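Local atomic coordinates of BB0689 (Borrelia burgdorferi, PDB entry 4D53), a protein that is an outer surface lipoprotein of the Lyme disease spirochaete and a bacterial member of the CAP superfamily, its precise role not firmly established. Residues D35-Y45 against R67-F75; A104-G115 against F127-K135. All coordinates share one frame; numbering follows the deposited sequence.

Interaction 1 (D35-Y45 against R67-F75); sequences DDTLEKVAKEY and RIHKYDQSF
Leu-38 and Val-41 of helix 36-52 meet Ile-68 of helix 64-69, the apolar centre of a helix-helix contact on one side of the sheet of this alpha-beta-alpha CAP domain. Here packing is close: CD2 of Leu-38 lies 3.7 Å from CD1 of Ile-68 and also rests over one face of the Phe-75 ring, toward its rim. Val-41 splits its branches, CG1 reaching Ile-68 and the backbone of Arg-67 while CG2 meets the ring edge of Tyr-71 at CD2, 3.6 Å away. One turn further along helix 36-52, the guanidinium of Arg-67 lies flat on the Tyr-45 ring, with centres 3.5 Å apart and planes only 3° from parallel; a bend at chi3 (-64°) folds the arginine over the ring. Outside partners fix both groups: Thr-62, the carbonyl of His-57 and Glu-80 hold the guanidinium, and Thr-56 and Leu-59 the tyrosine hydroxyl.

The solvent side is looser and polar. Lys-40 crosses one face of Tyr-71 with CD over the ring centre and NZ 4.0 Å from the centroid, a cation-pi contact, while CG of Lys-70 lies over the opposite face. Lys-70 NZ stays 4.1 Å from Glu-44 OE1, too far for a salt bridge. That same OE1 takes the Tyr-71 hydroxyl hydrogen bond on its syn lone pair, OH to OE1 2.7 Å.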
loop_
_atom_site.group_PDB
_atom_site.type_symbol
_atom_site.label_atom_id
_atom_site.label_comp_id
_atom_site.label_asym_id
_atom_site.label_seq_id
_atom_site.Cartn_x
_atom_site.Cartn_y
_atom_site.Cartn_z
ATOM N N ASP A 35 5.167 -6.188 -7.225
ATOM C CA ASP A 35 4.608 -6.119 -8.571
ATOM C C ASP A 35 4.627 -4.671 -9.070
ATOM O O ASP A 35 4.117 -3.739 -8.371
ATOM C CB ASP A 35 3.190 -6.644 -8.555
ATOM C CG ASP A 35 2.530 -6.603 -9.935
ATOM O OD1 ASP A 35 2.724 -7.565 -10.673
ATOM O OD2 ASP A 35 1.799 -5.631 -10.274
ATOM N N ASP A 36 5.210 -4.445 -10.257
ATOM C CA ASP A 36 5.266 -3.113 -10.846
ATOM C C ASP A 36 3.949 -2.443 -11.063
ATOM O O ASP A 36 3.859 -1.219 -10.914
ATOM C CB ASP A 36 5.971 -3.152 -12.235
ATOM C CG ASP A 36 7.418 -3.528 -12.143
ATOM O OD1 ASP A 36 8.061 -3.242 -11.126
ATOM O OD2 ASP A 36 7.920 -4.124 -13.123
ATOM N N THR A 37 2.945 -3.141 -11.509
ATOM C CA THR A 37 1.665 -2.511 -11.701
ATOM C C THR A 37 1.082 -2.022 -10.373
ATOM O O THR A 37 0.502 -0.931 -10.323
ATOM C CB THR A 37 0.684 -3.427 -12.407
ATOM O OG1 THR A 37 1.244 -3.783 -13.664
ATOM C CG2 THR A 37 -0.606 -2.817 -12.699
ATOM N N LEU A 38 1.146 -2.857 -9.335
ATOM C CA LEU A 38 0.616 -2.443 -8.007
ATOM C C LEU A 38 1.417 -1.255 -7.512
ATOM O O LEU A 38 0.832 -0.334 -6.941
ATOM C CB LEU A 38 0.629 -3.571 -6.978
ATOM C CG LEU A 38 -0.326 -4.722 -7.281
ATOM C CD1 LEU A 38 -0.282 -5.741 -6.138
ATOM C CD2 LEU A 38 -1.753 -4.279 -7.507
ATOM N N GLU A 39 2.732 -1.241 -7.694
ATOM C CA GLU A 39 3.521 -0.103 -7.255
ATOM C C GLU A 39 3.098 1.209 -7.972
ATOM O O GLU A 39 3.031 2.270 -7.356
ATOM C CB GLU A 39 5.020 -0.316 -7.458
ATOM C CG GLU A 39 5.635 -1.222 -6.391
ATOM C CD GLU A 39 7.129 -1.178 -6.365
ATOM O OE1 GLU A 39 7.693 -1.072 -7.458
ATOM O OE2 GLU A 39 7.779 -1.322 -5.319
ATOM N N LYS A 40 2.787 1.091 -9.262
ATOM C CA LYS A 40 2.390 2.280 -10.058
ATOM C C LYS A 40 1.008 2.788 -9.593
ATOM O O LYS A 40 0.839 3.986 -9.386
ATOM C CB LYS A 40 2.338 1.941 -11.548
ATOM C CG LYS A 40 1.989 3.127 -12.467
ATOM C CD LYS A 40 1.371 2.787 -13.819
ATOM C CE LYS A 40 2.164 1.746 -14.580
ATOM N NZ LYS A 40 1.345 1.228 -15.731
ATOM N N VAL A 41 0.070 1.894 -9.385
ATOM C CA VAL A 41 -1.285 2.264 -8.924
ATOM C C VAL A 41 -1.193 2.917 -7.526
ATOM O O VAL A 41 -1.851 3.918 -7.294
ATOM C CB VAL A 41 -2.225 1.045 -8.938
ATOM C CG1 VAL A 41 -3.611 1.361 -8.406
ATOM C CG2 VAL A 41 -2.365 0.501 -10.381
ATOM N N ALA A 42 -0.394 2.337 -6.622
ATOM C CA ALA A 42 -0.248 2.867 -5.260
ATOM C C ALA A 42 0.344 4.248 -5.280
ATOM O O ALA A 42 -0.094 5.118 -4.523
ATOM C CB ALA A 42 0.597 1.917 -4.406
ATOM N N LYS A 43 1.366 4.502 -6.116
ATOM C CA LYS A 43 1.948 5.787 -6.212
ATOM C C LYS A 43 0.991 6.870 -6.744
ATOM O O LYS A 43 0.886 7.948 -6.169
ATOM C CB LYS A 43 3.249 5.771 -7.066
ATOM C CG LYS A 43 3.929 7.129 -7.176
ATOM C CD LYS A 43 5.229 7.048 -8.033
ATOM C CE LYS A 43 6.012 8.348 -8.015
ATOM N NZ LYS A 43 7.243 8.226 -8.823
ATOM N N GLU A 44 0.243 6.513 -7.766
ATOM C CA GLU A 44 -0.697 7.478 -8.379
ATOM C C GLU A 44 -1.770 7.870 -7.387
ATOM O O GLU A 44 -2.140 9.053 -7.241
ATOM C CB GLU A 44 -1.356 6.857 -9.598
ATOM C CG GLU A 44 -0.353 6.747 -10.752
ATOM C CD GLU A 44 -0.977 6.401 -12.130
ATOM O OE1 GLU A 44 -2.258 6.328 -12.273
ATOM O OE2 GLU A 44 -0.106 6.211 -13.038
ATOM N N TYR A 45 -2.226 6.845 -6.665
ATOM C CA TYR A 45 -3.275 7.088 -5.612
ATOM C C TYR A 45 -2.752 7.880 -4.414
ATOM O O TYR A 45 -3.425 8.821 -3.943
ATOM C CB TYR A 45 -3.900 5.763 -5.187
ATOM C CG TYR A 45 -5.226 6.003 -4.477
ATOM C CD1 TYR A 45 -6.259 6.709 -5.080
ATOM C CD2 TYR A 45 -5.457 5.503 -3.168
ATOM C CE1 TYR A 45 -7.467 6.890 -4.454
ATOM C CE2 TYR A 45 -6.659 5.676 -2.541
ATOM C CZ TYR A 45 -7.687 6.373 -3.179
ATOM O OH TYR A 45 -8.917 6.533 -2.572
ATOM N N ARG A 67 -9.129 0.958 -9.570
ATOM C CA ARG A 67 -7.911 1.673 -9.811
ATOM C C ARG A 67 -6.845 0.735 -10.402
ATOM O O ARG A 67 -6.063 1.144 -11.228
ATOM C CB ARG A 67 -7.371 2.323 -8.519
ATOM C CG ARG A 67 -8.202 3.527 -8.165
ATOM C CD ARG A 67 -7.654 4.387 -7.062
ATOM N NE ARG A 67 -7.595 3.692 -5.800
ATOM C CZ ARG A 67 -8.606 3.616 -4.916
ATOM N NH1 ARG A 67 -9.790 4.151 -5.136
ATOM N NH2 ARG A 67 -8.456 2.959 -3.786
ATOM N N ILE A 68 -6.788 -0.498 -9.927
ATOM C CA ILE A 68 -5.831 -1.452 -10.480
ATOM C C ILE A 68 -6.272 -1.863 -11.922
ATOM O O ILE A 68 -5.420 -1.957 -12.810
ATOM C CB ILE A 68 -5.688 -2.711 -9.618
ATOM C CG1 ILE A 68 -5.095 -2.317 -8.233
ATOM C CG2 ILE A 68 -4.747 -3.712 -10.323
ATOM C CD1 ILE A 68 -5.281 -3.341 -7.153
ATOM N N HIS A 69 -7.566 -2.059 -12.121
ATOM C CA HIS A 69 -8.068 -2.458 -13.466
ATOM C C HIS A 69 -7.858 -1.423 -14.534
ATOM O O HIS A 69 -7.917 -1.731 -15.704
ATOM C CB HIS A 69 -9.510 -2.833 -13.452
ATOM C CG HIS A 69 -9.751 -4.187 -12.926
ATOM N ND1 HIS A 69 -11.015 -4.672 -12.679
ATOM C CD2 HIS A 69 -8.888 -5.149 -12.537
ATOM C CE1 HIS A 69 -10.921 -5.893 -12.189
ATOM N NE2 HIS A 69 -9.639 -6.200 -12.084
ATOM N N LYS A 70 -7.549 -0.205 -14.160
ATOM C CA LYS A 70 -7.178 0.779 -15.160
ATOM C C LYS A 70 -5.901 0.419 -15.893
ATOM O O LYS A 70 -5.717 0.813 -17.028
ATOM C CB LYS A 70 -7.038 2.158 -14.505
ATOM C CG LYS A 70 -6.165 3.151 -15.237
ATOM C CD LYS A 70 -6.317 4.553 -14.642
ATOM C CE LYS A 70 -5.512 5.602 -15.403
ATOM N NZ LYS A 70 -5.560 6.899 -14.661
ATOM N N TYR A 71 -4.997 -0.300 -15.236
ATOM C CA TYR A 71 -3.794 -0.744 -15.859
ATOM C C TYR A 71 -3.759 -2.208 -16.115
ATOM O O TYR A 71 -2.984 -2.618 -16.981
ATOM C CB TYR A 71 -2.618 -0.409 -15.002
ATOM C CG TYR A 71 -2.449 1.049 -14.903
ATOM C CD1 TYR A 71 -2.085 1.791 -16.030
ATOM C CD2 TYR A 71 -2.703 1.726 -13.715
ATOM C CE1 TYR A 71 -1.945 3.156 -15.968
ATOM C CE2 TYR A 71 -2.528 3.099 -13.632
ATOM C CZ TYR A 71 -2.152 3.809 -14.766
ATOM O OH TYR A 71 -2.027 5.175 -14.749
ATOM N N ASP A 72 -4.524 -3.018 -15.376
ATOM C CA ASP A 72 -4.396 -4.456 -15.541
ATOM C C ASP A 72 -5.578 -5.181 -15.025
ATOM O O ASP A 72 -5.799 -5.348 -13.834
ATOM C CB ASP A 72 -3.072 -4.959 -14.924
ATOM C CG ASP A 72 -2.815 -6.437 -15.198
ATOM O OD1 ASP A 72 -3.765 -7.175 -15.573
ATOM O OD2 ASP A 72 -1.681 -6.878 -14.937
ATOM N N GLN A 73 -6.366 -5.683 -15.958
ATOM C CA GLN A 73 -7.684 -6.175 -15.643
ATOM C C GLN A 73 -7.607 -7.599 -15.160
ATOM O O GLN A 73 -8.581 -8.114 -14.661
ATOM C CB GLN A 73 -8.537 -6.089 -16.897
ATOM C CG GLN A 73 -9.791 -5.277 -16.755
ATOM C CD GLN A 73 -10.410 -5.118 -18.113
ATOM O OE1 GLN A 73 -9.993 -4.268 -18.888
ATOM N NE2 GLN A 73 -11.361 -5.988 -18.442
ATOM N N SER A 74 -6.428 -8.213 -15.259
ATOM C CA SER A 74 -6.273 -9.608 -14.848
ATOM C C SER A 74 -6.326 -9.853 -13.327
ATOM O O SER A 74 -6.585 -10.972 -12.893
ATOM C CB SER A 74 -5.008 -10.227 -15.446
ATOM O OG SER A 74 -3.824 -9.557 -15.033
ATOM N N PHE A 75 -6.138 -8.811 -12.510
ATOM C CA PHE A 75 -6.326 -8.936 -11.062
ATOM C C PHE A 75 -7.783 -9.200 -10.743
ATOM O O PHE A 75 -8.655 -8.465 -11.102
ATOM C CB PHE A 75 -5.838 -7.671 -10.311
ATOM C CG PHE A 75 -4.346 -7.516 -10.258
ATOM C CD1 PHE A 75 -3.627 -8.121 -9.258
ATOM C CD2 PHE A 75 -3.674 -6.743 -11.182
ATOM C CE1 PHE A 75 -2.256 -8.004 -9.192
ATOM C CE2 PHE A 75 -2.296 -6.579 -11.122
ATOM C CZ PHE A 75 -1.589 -7.188 -10.106
#

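Interaction 2 (A104-G115 against F127-K135); sequences ALINTDTDKIGG and FVVLFGKRK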
loop_
_atom_site.group_PDB
_atom_site.type_symbol
_atom_site.label_atom_id
_atom_site.label_comp_id
_atom_site.label_asym_id
_atom_site.label_seq_id
_atom_site.Cartn_x
_atom_site.Cartn_y
_atom_site.Cartn_z
ATOM N N ALA A 104 -5.544 -7.729 6.089
ATOM C CA ALA A 104 -4.777 -7.555 4.857
ATOM C C ALA A 104 -3.357 -7.963 4.970
ATOM O O ALA A 104 -2.823 -8.677 4.069
ATOM C CB ALA A 104 -4.937 -6.090 4.370
ATOM N N LEU A 105 -2.655 -7.543 6.029
ATOM C CA LEU A 105 -1.253 -7.889 6.166
ATOM C C LEU A 105 -0.992 -9.384 6.238
ATOM O O LEU A 105 0.046 -9.853 5.775
ATOM C CB LEU A 105 -0.658 -7.288 7.418
ATOM C CG LEU A 105 -0.444 -5.797 7.502
ATOM C CD1 LEU A 105 0.044 -5.391 8.919
ATOM C CD2 LEU A 105 0.622 -5.406 6.472
ATOM N N ILE A 106 -1.901 -10.124 6.821
ATOM C CA ILE A 106 -1.681 -11.568 6.969
ATOM C C ILE A 106 -2.583 -12.417 6.010
ATOM O O ILE A 106 -2.808 -13.596 6.290
ATOM C CB ILE A 106 -1.848 -12.019 8.472
ATOM C CG1 ILE A 106 -3.276 -11.862 8.945
ATOM C CG2 ILE A 106 -0.840 -11.300 9.316
ATOM C CD1 ILE A 106 -3.553 -12.572 10.293
ATOM N N ASN A 107 -3.101 -11.812 4.952
ATOM C CA ASN A 107 -3.972 -12.501 4.002
ATOM C C ASN A 107 -3.237 -13.649 3.247
ATOM O O ASN A 107 -2.038 -13.587 3.002
ATOM C CB ASN A 107 -4.677 -11.552 3.089
ATOM C CG ASN A 107 -3.873 -11.180 1.882
ATOM O OD1 ASN A 107 -3.056 -10.221 1.842
ATOM N ND2 ASN A 107 -3.997 -12.045 0.893
ATOM N N THR A 108 -4.013 -14.670 2.888
ATOM C CA THR A 108 -3.507 -15.792 2.054
ATOM C C THR A 108 -4.117 -15.796 0.698
ATOM O O THR A 108 -3.909 -16.748 -0.042
ATOM C CB THR A 108 -3.873 -17.182 2.674
ATOM O OG1 THR A 108 -5.286 -17.296 2.848
ATOM C CG2 THR A 108 -3.191 -17.352 3.883
ATOM N N ASP A 109 -4.867 -14.758 0.338
ATOM C CA ASP A 109 -5.596 -14.691 -0.884
ATOM C C ASP A 109 -4.768 -14.121 -2.042
ATOM O O ASP A 109 -5.267 -14.119 -3.144
ATOM C CB ASP A 109 -6.785 -13.744 -0.845
ATOM C CG ASP A 109 -7.870 -14.131 0.064
ATOM O OD1 ASP A 109 -7.866 -15.298 0.588
ATOM O OD2 ASP A 109 -8.707 -13.170 0.233
ATOM N N THR A 110 -3.657 -13.435 -1.763
ATOM C CA THR A 110 -2.997 -12.584 -2.789
ATOM C C THR A 110 -1.587 -13.130 -2.918
ATOM O O THR A 110 -1.085 -13.703 -1.964
ATOM C CB THR A 110 -2.978 -11.065 -2.401
ATOM O OG1 THR A 110 -2.306 -10.944 -1.138
ATOM C CG2 THR A 110 -4.354 -10.477 -2.369
ATOM N N ASP A 111 -0.928 -12.976 -4.085
ATOM C CA ASP A 111 0.449 -13.327 -4.221
ATOM C C ASP A 111 1.373 -12.209 -4.590
ATOM O O ASP A 111 2.586 -12.399 -4.650
ATOM C CB ASP A 111 0.677 -14.548 -5.173
ATOM C CG ASP A 111 0.157 -14.335 -6.566
ATOM O OD1 ASP A 111 -0.466 -13.317 -6.864
ATOM O OD2 ASP A 111 0.370 -15.248 -7.385
ATOM N N LYS A 112 0.816 -11.030 -4.837
ATOM C CA LYS A 112 1.596 -9.858 -5.242
ATOM C C LYS A 112 1.329 -8.693 -4.247
ATOM O O LYS A 112 0.240 -8.557 -3.766
ATOM C CB LYS A 112 1.138 -9.382 -6.626
ATOM C CG LYS A 112 1.273 -10.451 -7.727
ATOM C CD LYS A 112 2.674 -10.944 -7.937
ATOM C CE LYS A 112 2.723 -12.111 -8.950
ATOM N NZ LYS A 112 4.155 -12.318 -9.205
ATOM N N ILE A 113 2.334 -7.852 -4.070
ATOM C CA ILE A 113 2.259 -6.636 -3.267
ATOM C C ILE A 113 2.918 -5.483 -4.041
ATOM O O ILE A 113 3.920 -5.660 -4.790
ATOM C CB ILE A 113 2.961 -6.823 -1.903
ATOM C CG1 ILE A 113 2.664 -5.708 -0.917
ATOM C CG2 ILE A 113 4.452 -7.040 -2.019
ATOM C CD1 ILE A 113 3.241 -5.939 0.462
ATOM N N GLY A 114 2.416 -4.281 -3.794
ATOM C CA GLY A 114 3.089 -3.116 -4.276
ATOM C C GLY A 114 2.621 -1.882 -3.508
ATOM O O GLY A 114 1.434 -1.723 -3.254
ATOM N N GLY A 115 3.556 -1.044 -3.131
ATOM C CA GLY A 115 3.191 0.165 -2.377
ATOM C C GLY A 115 4.021 1.343 -2.646
ATOM O O GLY A 115 5.023 1.306 -3.452
ATOM N N PHE A 127 1.448 6.350 3.315
ATOM C CA PHE A 127 1.507 4.966 2.781
ATOM C C PHE A 127 0.245 4.522 2.104
ATOM O O PHE A 127 -0.913 4.668 2.640
ATOM C CB PHE A 127 1.846 3.991 3.910
ATOM C CG PHE A 127 3.208 4.208 4.507
ATOM C CD1 PHE A 127 4.336 3.671 3.911
ATOM C CD2 PHE A 127 3.359 4.949 5.667
ATOM C CE1 PHE A 127 5.589 3.871 4.458
ATOM C CE2 PHE A 127 4.609 5.150 6.219
ATOM C CZ PHE A 127 5.726 4.611 5.615
ATOM N N VAL A 128 0.530 4.013 0.875
ATOM C CA VAL A 128 -0.482 3.195 0.199
ATOM C C VAL A 128 0.107 1.826 -0.106
ATOM O O VAL A 128 1.114 1.757 -0.863
ATOM C CB VAL A 128 -1.029 3.832 -1.105
ATOM C CG1 VAL A 128 -2.022 2.912 -1.840
ATOM C CG2 VAL A 128 -1.627 5.244 -0.873
ATOM N N VAL A 129 -0.526 0.743 0.388
ATOM C CA VAL A 129 -0.012 -0.630 0.113
ATOM C C VAL A 129 -1.121 -1.469 -0.441
ATOM O O VAL A 129 -2.186 -1.546 0.127
ATOM C CB VAL A 129 0.734 -1.265 1.295
ATOM C CG1 VAL A 129 1.240 -2.682 0.948
ATOM C CG2 VAL A 129 1.812 -0.345 1.848
ATOM N N LEU A 130 -0.899 -2.055 -1.620
ATOM C CA LEU A 130 -1.842 -2.865 -2.322
ATOM C C LEU A 130 -1.364 -4.336 -2.377
ATOM O O LEU A 130 -0.177 -4.593 -2.481
ATOM C CB LEU A 130 -1.972 -2.391 -3.781
ATOM C CG LEU A 130 -2.385 -0.900 -3.975
ATOM C CD1 LEU A 130 -2.432 -0.399 -5.457
ATOM C CD2 LEU A 130 -3.749 -0.691 -3.365
ATOM N N PHE A 131 -2.351 -5.209 -2.347
ATOM C CA PHE A 131 -2.175 -6.639 -2.439
ATOM C C PHE A 131 -3.078 -7.135 -3.549
ATOM O O PHE A 131 -4.234 -6.644 -3.746
ATOM C CB PHE A 131 -2.571 -7.368 -1.130
ATOM C CG PHE A 131 -1.843 -6.904 0.097
ATOM C CD1 PHE A 131 -2.220 -5.743 0.727
ATOM C CD2 PHE A 131 -0.810 -7.618 0.621
ATOM C CE1 PHE A 131 -1.520 -5.279 1.817
ATOM C CE2 PHE A 131 -0.135 -7.211 1.740
ATOM C CZ PHE A 131 -0.461 -6.000 2.340
ATOM N N GLY A 132 -2.580 -8.133 -4.319
ATOM C CA GLY A 132 -3.383 -8.614 -5.425
ATOM C C GLY A 132 -3.074 -10.051 -5.892
ATOM O O GLY A 132 -2.021 -10.578 -5.628
ATOM N N LYS A 133 -4.032 -10.617 -6.598
ATOM C CA LYS A 133 -3.862 -11.964 -7.244
ATOM C C LYS A 133 -4.359 -11.791 -8.659
ATOM O O LYS A 133 -5.457 -11.275 -8.819
ATOM C CB LYS A 133 -4.739 -12.946 -6.478
ATOM C CG LYS A 133 -4.823 -14.390 -6.949
ATOM C CD LYS A 133 -3.476 -15.020 -7.104
ATOM C CE LYS A 133 -3.633 -16.385 -7.786
ATOM N NZ LYS A 133 -2.361 -16.750 -8.445
ATOM N N ARG A 134 -3.571 -12.167 -9.662
ATOM C CA ARG A 134 -4.043 -12.256 -11.060
ATOM C C ARG A 134 -4.774 -13.535 -11.421
ATOM O O ARG A 134 -4.429 -14.583 -10.897
ATOM C CB ARG A 134 -2.883 -12.173 -12.036
ATOM C CG ARG A 134 -2.409 -10.766 -12.272
ATOM C CD ARG A 134 -1.286 -10.689 -13.286
ATOM N NE ARG A 134 -0.820 -9.309 -13.461
ATOM C CZ ARG A 134 0.115 -8.746 -12.732
ATOM N NH1 ARG A 134 0.738 -9.444 -11.806
ATOM N NH2 ARG A 134 0.466 -7.482 -12.942
ATOM N N LYS A 135 -5.767 -13.425 -12.321
ATOM C CA LYS A 135 -6.280 -14.537 -13.146
ATOM C C LYS A 135 -5.149 -15.267 -13.832
ATOM O O LYS A 135 -5.153 -16.483 -13.803
ATOM C CB LYS A 135 -7.229 -14.032 -14.245
ATOM C CG LYS A 135 -8.594 -13.584 -13.730
ATOM C CD LYS A 135 -9.350 -12.665 -14.696
ATOM C CE LYS A 135 -10.318 -11.782 -13.911
ATOM N NZ LYS A 135 -11.263 -11.037 -14.777
#
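Two successive residues, Asp-111 and Lys-112, both face Gly-132, making a classic beta bulge where the chain enters strand 112-119. The carbonyl oxygen of Gly-132 takes both of their amides: Lys-112 N, 3.0 Å from Gly-132 O, comes nearly along the C=O axis, while Asp-111 N approaches 35° out of the carbonyl plane and makes a more bent bond, 137° at the hydrogen. Past the bulge the pairing is regular. Gly-132 N returns a bond to Lys-112 O, and Gly-114 and Leu-130 exchange a pair of bonds, each 2.9 Å between N and O.

Strands 112-119 and 125-134 form an antiparallel beta hairpin at the centre of the CAP domain's mixed sheet, and helix 99-105 leads into the loop before the bulge. Phe-131 fills the angle between that helix and the hairpin. With CG anti to the carbonyl carbon (chi1 -57°), its ring stands between Ile-113, whose CG1 lies over one face toward the rim, and the carbonyl oxygen of Ala-104, 3.8 Å above the opposite face. Ile-113 runs alongside the phenylalanine, and its CD1 touches CE2 of that ring at 3.8 Å; its CG1 also packs on CG1 of Val-129. Leu-105 CD2 adds a looser contact to the ring's CZ, and Trp-95 continues the apolar layer over Leu-105 and Val-129. Thr-110 closes the loop side, its OG1 3.6 Å from CB of Phe-131 and its CG2 against the backbone of Gly-132.

At the strand end the chemistry turns ionic. Lys-133, bent at chi2, lays its CD beside the Asp-111 carboxylate and brings NZ to 3.3 Å from OD2 in a weakly hydrogen-bonded salt bridge.

Overall arrangement
Interaction 2 is the more buried, a pairing of the two central strands by backbone hydrogen bonds, with helix 99-105 and its following loop packed on it and an apolar layer toward helix 91-96. Interaction 1 is partly buried: it joins helix 36-52 to helix 64-69 and the turn after it, mostly through side chains, with Lys-40, Glu-44, Lys-70 and Tyr-71 along its solvent side. Helix 36-52 packs against the sheet, Val-41 meeting Leu-130. The two contacts touch at two places: near the end of strand 125-134, where Arg-134 forms salt bridges with Asp-35 and Asp-72 and packs on Phe-75, and where Asp-35 N probably hydrogen-bonds Ile-113 O.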